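Local coordinates for molybdopterin-guanine dinucleotide biosynthesis protein B (PDB 4OYH) that probably binds GTP, hydrolyses it weakly, and may act as an adapter in the making and use of the molybdopterin guanine dinucleotide cofactor, at residues Asp71-Glu76 against Gln82-Arg87; Gly42-His47 against Glu96-Leu101. The protein carries 2 engineered substitutions. All coordinates share one frame; numbering follows the deposited sequence.

Contact 1: residues Asp71-Glu76 against Gln82-Arg87; sequences DVTAVE and QLTARR
The carbonyl oxygen of T73 is gripped twice by T84, by its backbone N at 2.9 Å and, weakly, by its OG1 at 3.3 Å. This atom lies midway along a two-stranded antiparallel beta hairpin, in which strand 72-77 turns back into strand 80-86. T73 N returns a bond to T84 O, completing a hydrogen-bonded pair, and V75 with Q82 forms another. Beyond T73, R86 N continues the series with an almost straight bond of 2.7 Å to D71 O. V72 opposite A85 and A74 opposite L83 are the non-hydrogen-bonded pairs, where CA-H groups of V72 and A74 approach the oxygens of T84 and Q82.

On the face shared by T73, T84, V75 and Q82, both threonine hydroxyls stand between their own backbone N and carbonyl carbon (chi1 69° and 63°), which brings OG1 of T73 to 2.7 Å from OG1 of T84. D63 lies against this face beside V75 and T84, its OD1 hydrogen-bonded to T73 OG1. The other face is apolar: L83 extends its CD2 to 3.7 Å from A74 CB, with V72 CG1 just beyond, and Y98 of the second subunit packs on A74.

Past the end of its strand, R87 bends its chain back over V72, whose CG2 sits 3.6 Å above the centre of the guanidinium plane. Near the edge of that group, R87 NH1 forms a bent salt bridge of 2.7 Å with D71 OD2, coming from the anti side of this oxygen and tilted 27° out of the carboxylate plane. R87 NH2 bonds to L101 O of the second subunit. The other carboxylate oxygen, D71 OD1, turns to the start of the strand that follows and accepts a weak bond from V72 N.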
loop_
_atom_site.group_PDB
_atom_site.type_symbol
_atom_site.label_atom_id
_atom_site.label_comp_id
_atom_site.label_asym_id
_atom_site.label_seq_id
_atom_site.Cartn_x
_atom_site.Cartn_y
_atom_site.Cartn_z
ATOM N N ASP A 71 0.569 2.228 -12.366
ATOM C CA ASP A 71 -0.374 2.884 -11.422
ATOM C C ASP A 71 -0.531 2.277 -10.042
ATOM O O ASP A 71 -0.671 2.986 -9.030
ATOM C CB ASP A 71 -1.788 2.862 -12.028
ATOM C CG ASP A 71 -2.258 1.420 -12.356
ATOM O OD1 ASP A 71 -1.385 0.518 -12.489
ATOM O OD2 ASP A 71 -3.487 1.179 -12.470
ATOM N N VAL A 72 -0.629 0.952 -10.042
ATOM C CA VAL A 72 -0.714 0.147 -8.831
ATOM C C VAL A 72 0.496 -0.784 -8.810
ATOM O O VAL A 72 0.595 -1.705 -9.626
ATOM C CB VAL A 72 -2.022 -0.632 -8.810
ATOM C CG1 VAL A 72 -2.160 -1.498 -7.556
ATOM C CG2 VAL A 72 -3.180 0.347 -8.947
ATOM N N THR A 73 1.428 -0.520 -7.904
ATOM C CA THR A 73 2.675 -1.316 -7.796
ATOM C C THR A 73 2.963 -1.689 -6.343
ATOM O O THR A 73 2.620 -0.949 -5.439
ATOM C CB THR A 73 3.942 -0.552 -8.334
ATOM O OG1 THR A 73 4.249 0.526 -7.461
ATOM C CG2 THR A 73 3.766 0.004 -9.735
ATOM N N ALA A 74 3.637 -2.809 -6.115
ATOM C CA ALA A 74 3.909 -3.262 -4.747
ATOM C C ALA A 74 5.093 -4.224 -4.579
ATOM O O ALA A 74 5.539 -4.904 -5.528
ATOM C CB ALA A 74 2.676 -3.900 -4.178
ATOM N N VAL A 75 5.601 -4.244 -3.348
ATOM C CA VAL A 75 6.601 -5.213 -2.911
ATOM C C VAL A 75 6.105 -5.962 -1.703
ATOM O O VAL A 75 5.577 -5.356 -0.771
ATOM C CB VAL A 75 7.929 -4.565 -2.542
ATOM C CG1 VAL A 75 9.003 -5.651 -2.325
ATOM C CG2 VAL A 75 8.348 -3.662 -3.616
ATOM N N GLU A 76 6.276 -7.274 -1.698
ATOM C CA GLU A 76 5.898 -8.038 -0.517
ATOM C C GLU A 76 6.963 -9.022 -0.131
ATOM O O GLU A 76 7.576 -9.613 -0.991
ATOM C CB GLU A 76 4.575 -8.759 -0.741
ATOM C CG GLU A 76 3.974 -9.396 0.552
ATOM C CD GLU A 76 4.706 -10.692 0.973
ATOM O OE1 GLU A 76 5.351 -11.322 0.097
ATOM O OE2 GLU A 76 4.641 -11.064 2.160
ATOM N N GLN A 82 4.225 -3.469 0.839
ATOM C CA GLN A 82 4.458 -2.049 0.619
ATOM C C GLN A 82 3.856 -1.726 -0.718
ATOM O O GLN A 82 4.276 -2.224 -1.766
ATOM C CB GLN A 82 5.948 -1.692 0.657
ATOM C CG GLN A 82 6.262 -0.501 1.543
ATOM C CD GLN A 82 7.118 -0.845 2.756
ATOM O OE1 GLN A 82 6.643 -1.432 3.726
ATOM N NE2 GLN A 82 8.388 -0.444 2.709
ATOM N N LEU A 83 2.815 -0.933 -0.674
ATOM C CA LEU A 83 1.972 -0.723 -1.847
ATOM C C LEU A 83 1.835 0.762 -2.167
ATOM O O LEU A 83 1.578 1.584 -1.296
ATOM C CB LEU A 83 0.606 -1.392 -1.571
ATOM C CG LEU A 83 -0.581 -1.389 -2.541
ATOM C CD1 LEU A 83 -1.256 -0.070 -2.500
ATOM C CD2 LEU A 83 -0.245 -1.714 -3.946
ATOM N N THR A 84 1.975 1.087 -3.439
ATOM C CA THR A 84 1.654 2.422 -3.965
ATOM C C THR A 84 0.555 2.334 -5.051
ATOM O O THR A 84 0.688 1.602 -6.038
ATOM C CB THR A 84 2.879 3.099 -4.603
ATOM O OG1 THR A 84 3.286 2.300 -5.714
ATOM C CG2 THR A 84 4.051 3.185 -3.645
ATOM N N ALA A 85 -0.497 3.127 -4.913
ATOM C CA ALA A 85 -1.660 3.007 -5.790
ATOM C C ALA A 85 -2.213 4.352 -6.203
ATOM O O ALA A 85 -2.813 5.012 -5.394
ATOM C CB ALA A 85 -2.752 2.212 -5.112
ATOM N N ARG A 86 -2.020 4.711 -7.472
ATOM C CA ARG A 86 -2.568 5.925 -8.073
ATOM C C ARG A 86 -4.027 5.765 -8.526
ATOM O O ARG A 86 -4.292 5.260 -9.606
ATOM C CB ARG A 86 -1.719 6.337 -9.280
ATOM C CG ARG A 86 -0.570 7.239 -8.937
ATOM C CD ARG A 86 0.500 7.390 -10.046
ATOM N NE ARG A 86 1.652 8.083 -9.465
ATOM C CZ ARG A 86 1.652 9.371 -9.124
ATOM N NH1 ARG A 86 0.577 10.124 -9.366
ATOM N NH2 ARG A 86 2.727 9.908 -8.547
ATOM N N ARG A 87 -4.953 6.214 -7.693
ATOM C CA ARG A 87 -6.380 6.275 -8.022
ATOM C C ARG A 87 -6.981 7.618 -7.635
ATOM O O ARG A 87 -6.349 8.465 -6.980
ATOM C CB ARG A 87 -7.191 5.199 -7.288
ATOM C CG ARG A 87 -6.716 3.832 -7.424
ATOM C CD ARG A 87 -6.559 3.499 -8.840
ATOM N NE ARG A 87 -6.795 2.106 -9.177
ATOM C CZ ARG A 87 -6.308 1.572 -10.269
ATOM N NH1 ARG A 87 -5.554 2.320 -11.078
ATOM N NH2 ARG A 87 -6.580 0.318 -10.575
#

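Contact 2: residues Gly42-His47 against Glu96-Leu101; sequences GCLKHH and ELYQFL
Strand 42-46 runs roughly antiparallel to helix 96-100, at 156° between their directions, with the axes 10.2 Å apart and G42 and Y98 as the nearest pair of CA atoms. Of residues 96-101, only Y98 reaches the strand. Its CG lies anti to the carbonyl carbon (chi1 -83°), which sends the ring toward the strand, and its hydroxyl donates a short bond of 2.6 Å from OH to C43 O. The approach is not along a lone pair: the hydroxyl stands 50° above the carbonyl plane. L44 flanks the same end of the ring, its CB 3.4 Å from Y98 OH. Lower on the ring, Y98 CE2 is 4.0 Å from G42 CA, close enough that any CB on G42 would run into the ring. A phenylalanine in place of Y98 would probably leave C43 O without its side-chain donor and remove the polar tie between helix and strand.

This is the helix-on-sheet layering of a P-loop NTPase-like fold. Y98 O is hydrogen-bonded to OG1 of T103, a residue that probably contacts GTP. Y98 and L44 both touch L106 of strand 105-109, next to strand 42-46 in the parallel sheet, and L44 also meets L91 and L94 of helix 91-100. C43 points its side chain away from Y98, onto I27 and L31 of helix 23-35, so the two helices cover opposite faces of the strand.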
loop_
_atom_site.group_PDB
_atom_site.type_symbol
_atom_site.label_atom_id
_atom_site.label_comp_id
_atom_site.label_asym_id
_atom_site.label_seq_id
_atom_site.Cartn_x
_atom_site.Cartn_y
_atom_site.Cartn_z
ATOM N N GLY A 42 -6.157 0.401 12.290
ATOM C CA GLY A 42 -5.421 0.961 11.182
ATOM C C GLY A 42 -5.160 2.439 11.418
ATOM O O GLY A 42 -5.716 3.042 12.303
ATOM N N CYS A 43 -4.306 3.010 10.598
ATOM C CA CYS A 43 -3.955 4.405 10.685
ATOM C C CYS A 43 -3.863 4.995 9.288
ATOM O O CYS A 43 -3.320 4.389 8.349
ATOM C CB CYS A 43 -2.630 4.601 11.443
ATOM S SG CYS A 43 -2.560 6.229 12.185
ATOM N N LEU A 44 -4.451 6.158 9.138
ATOM C CA LEU A 44 -4.509 6.824 7.833
ATOM C C LEU A 44 -4.271 8.327 8.024
ATOM O O LEU A 44 -4.873 9.020 8.883
ATOM C CB LEU A 44 -5.821 6.546 7.139
ATOM C CG LEU A 44 -6.029 7.330 5.828
ATOM C CD1 LEU A 44 -5.113 6.832 4.765
ATOM C CD2 LEU A 44 -7.493 7.276 5.339
ATOM N N LYS A 45 -3.308 8.792 7.256
ATOM C CA LYS A 45 -2.884 10.182 7.280
ATOM C C LYS A 45 -3.217 10.779 5.944
ATOM O O LYS A 45 -2.812 10.228 4.917
ATOM C CB LYS A 45 -1.373 10.287 7.578
ATOM C CG LYS A 45 -0.797 11.662 7.326
ATOM C CD LYS A 45 0.628 11.779 7.856
ATOM C CE LYS A 45 1.266 13.099 7.477
ATOM N NZ LYS A 45 2.657 12.920 6.962
ATOM N N HIS A 46 -3.982 11.870 5.938
ATOM C CA HIS A 46 -4.144 12.689 4.724
ATOM C C HIS A 46 -2.946 13.619 4.528
ATOM O O HIS A 46 -2.455 14.219 5.485
ATOM C CB HIS A 46 -5.407 13.528 4.797
ATOM C CG HIS A 46 -5.821 14.127 3.490
ATOM N ND1 HIS A 46 -5.813 13.431 2.300
ATOM C CD2 HIS A 46 -6.273 15.367 3.191
ATOM C CE1 HIS A 46 -6.234 14.213 1.328
ATOM N NE2 HIS A 46 -6.517 15.395 1.840
ATOM N N HIS A 47 -2.473 13.739 3.294
ATOM C CA HIS A 47 -1.362 14.657 2.977
ATOM C C HIS A 47 -1.735 15.563 1.810
ATOM O O HIS A 47 -2.525 16.501 1.973
ATOM C CB HIS A 47 -0.102 13.867 2.657
ATOM C CG HIS A 47 0.968 14.668 1.977
ATOM N ND1 HIS A 47 0.836 15.155 0.692
ATOM C CD2 HIS A 47 2.197 15.043 2.394
ATOM C CE1 HIS A 47 1.933 15.804 0.358
ATOM N NE2 HIS A 47 2.778 15.750 1.368
ATOM N N GLU A 96 -13.117 1.542 2.769
ATOM C CA GLU A 96 -13.386 0.205 2.227
ATOM C C GLU A 96 -12.104 -0.640 2.116
ATOM O O GLU A 96 -12.076 -1.838 2.447
ATOM C CB GLU A 96 -14.047 0.302 0.858
ATOM C CG GLU A 96 -15.448 0.904 0.897
ATOM C CD GLU A 96 -15.946 1.391 -0.474
ATOM O OE1 GLU A 96 -15.134 1.532 -1.409
ATOM O OE2 GLU A 96 -17.162 1.637 -0.614
ATOM N N LEU A 97 -11.047 -0.002 1.651
ATOM C CA LEU A 97 -9.759 -0.647 1.592
ATOM C C LEU A 97 -9.411 -1.175 2.974
ATOM O O LEU A 97 -8.997 -2.304 3.079
ATOM C CB LEU A 97 -8.681 0.306 1.093
ATOM C CG LEU A 97 -7.502 -0.172 0.218
ATOM C CD1 LEU A 97 -6.253 0.691 0.491
ATOM C CD2 LEU A 97 -7.156 -1.636 0.347
ATOM N N TYR A 98 -9.584 -0.378 4.025
ATOM C CA TYR A 98 -9.219 -0.838 5.368
ATOM C C TYR A 98 -10.095 -2.002 5.824
ATOM O O TYR A 98 -9.627 -2.871 6.557
ATOM C CB TYR A 98 -9.304 0.291 6.399
ATOM C CG TYR A 98 -8.073 1.134 6.406
ATOM C CD1 TYR A 98 -7.922 2.142 5.484
ATOM C CD2 TYR A 98 -7.034 0.896 7.289
ATOM C CE1 TYR A 98 -6.781 2.928 5.441
ATOM C CE2 TYR A 98 -5.881 1.690 7.267
ATOM C CZ TYR A 98 -5.757 2.700 6.319
ATOM O OH TYR A 98 -4.638 3.514 6.238
ATOM N N GLN A 99 -11.350 -2.004 5.389
ATOM C CA GLN A 99 -12.268 -3.065 5.715
ATOM C C GLN A 99 -11.816 -4.336 5.016
ATOM O O GLN A 99 -11.731 -5.372 5.645
ATOM C CB GLN A 99 -13.691 -2.685 5.336
ATOM C CG GLN A 99 -14.509 -2.261 6.538
ATOM C CD GLN A 99 -15.563 -1.199 6.242
ATOM O OE1 GLN A 99 -15.691 -0.698 5.131
ATOM N NE2 GLN A 99 -16.308 -0.841 7.266
ATOM N N PHE A 100 -11.443 -4.227 3.746
ATOM C CA PHE A 100 -10.880 -5.351 3.000
ATOM C C PHE A 100 -9.590 -5.977 3.608
ATOM O O PHE A 100 -9.427 -7.195 3.625
ATOM C CB PHE A 100 -10.638 -4.883 1.575
ATOM C CG PHE A 100 -10.080 -5.918 0.681
ATOM C CD1 PHE A 100 -8.712 -6.098 0.589
ATOM C CD2 PHE A 100 -10.911 -6.693 -0.105
ATOM C CE1 PHE A 100 -8.182 -7.042 -0.263
ATOM C CE2 PHE A 100 -10.379 -7.654 -0.951
ATOM C CZ PHE A 100 -9.013 -7.808 -1.031
ATOM N N LEU A 101 -8.680 -5.165 4.125
ATOM C CA LEU A 101 -7.480 -5.701 4.781
ATOM C C LEU A 101 -7.817 -6.113 6.209
ATOM O O LEU A 101 -6.951 -6.415 6.980
ATOM C CB LEU A 101 -6.367 -4.662 4.780
ATOM C CG LEU A 101 -5.361 -4.483 3.641
ATOM C CD1 LEU A 101 -5.550 -5.395 2.486
ATOM C CD2 LEU A 101 -5.398 -3.052 3.199
#

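Along the chain the segments come in the order 42-47, 71-76, 82-87 and 96-101, so the hairpin of contact 1 is inserted between the strand and the helix of contact 2. Strand 80-86 leads directly to helix 91-100. The centres of the two contacts lie 14 Å apart and their nearest atoms about 6 Å, without touching. Contact 2 packs a helix on 41-46, one of the two outermost strands of the parallel sheet within the chain, whereas the hairpin is a separate small sheet. Both meet the second subunit: strands of each contact pair in parallel with strands of the partner, so the sheet continues through the dimer interface and joins the two subunits.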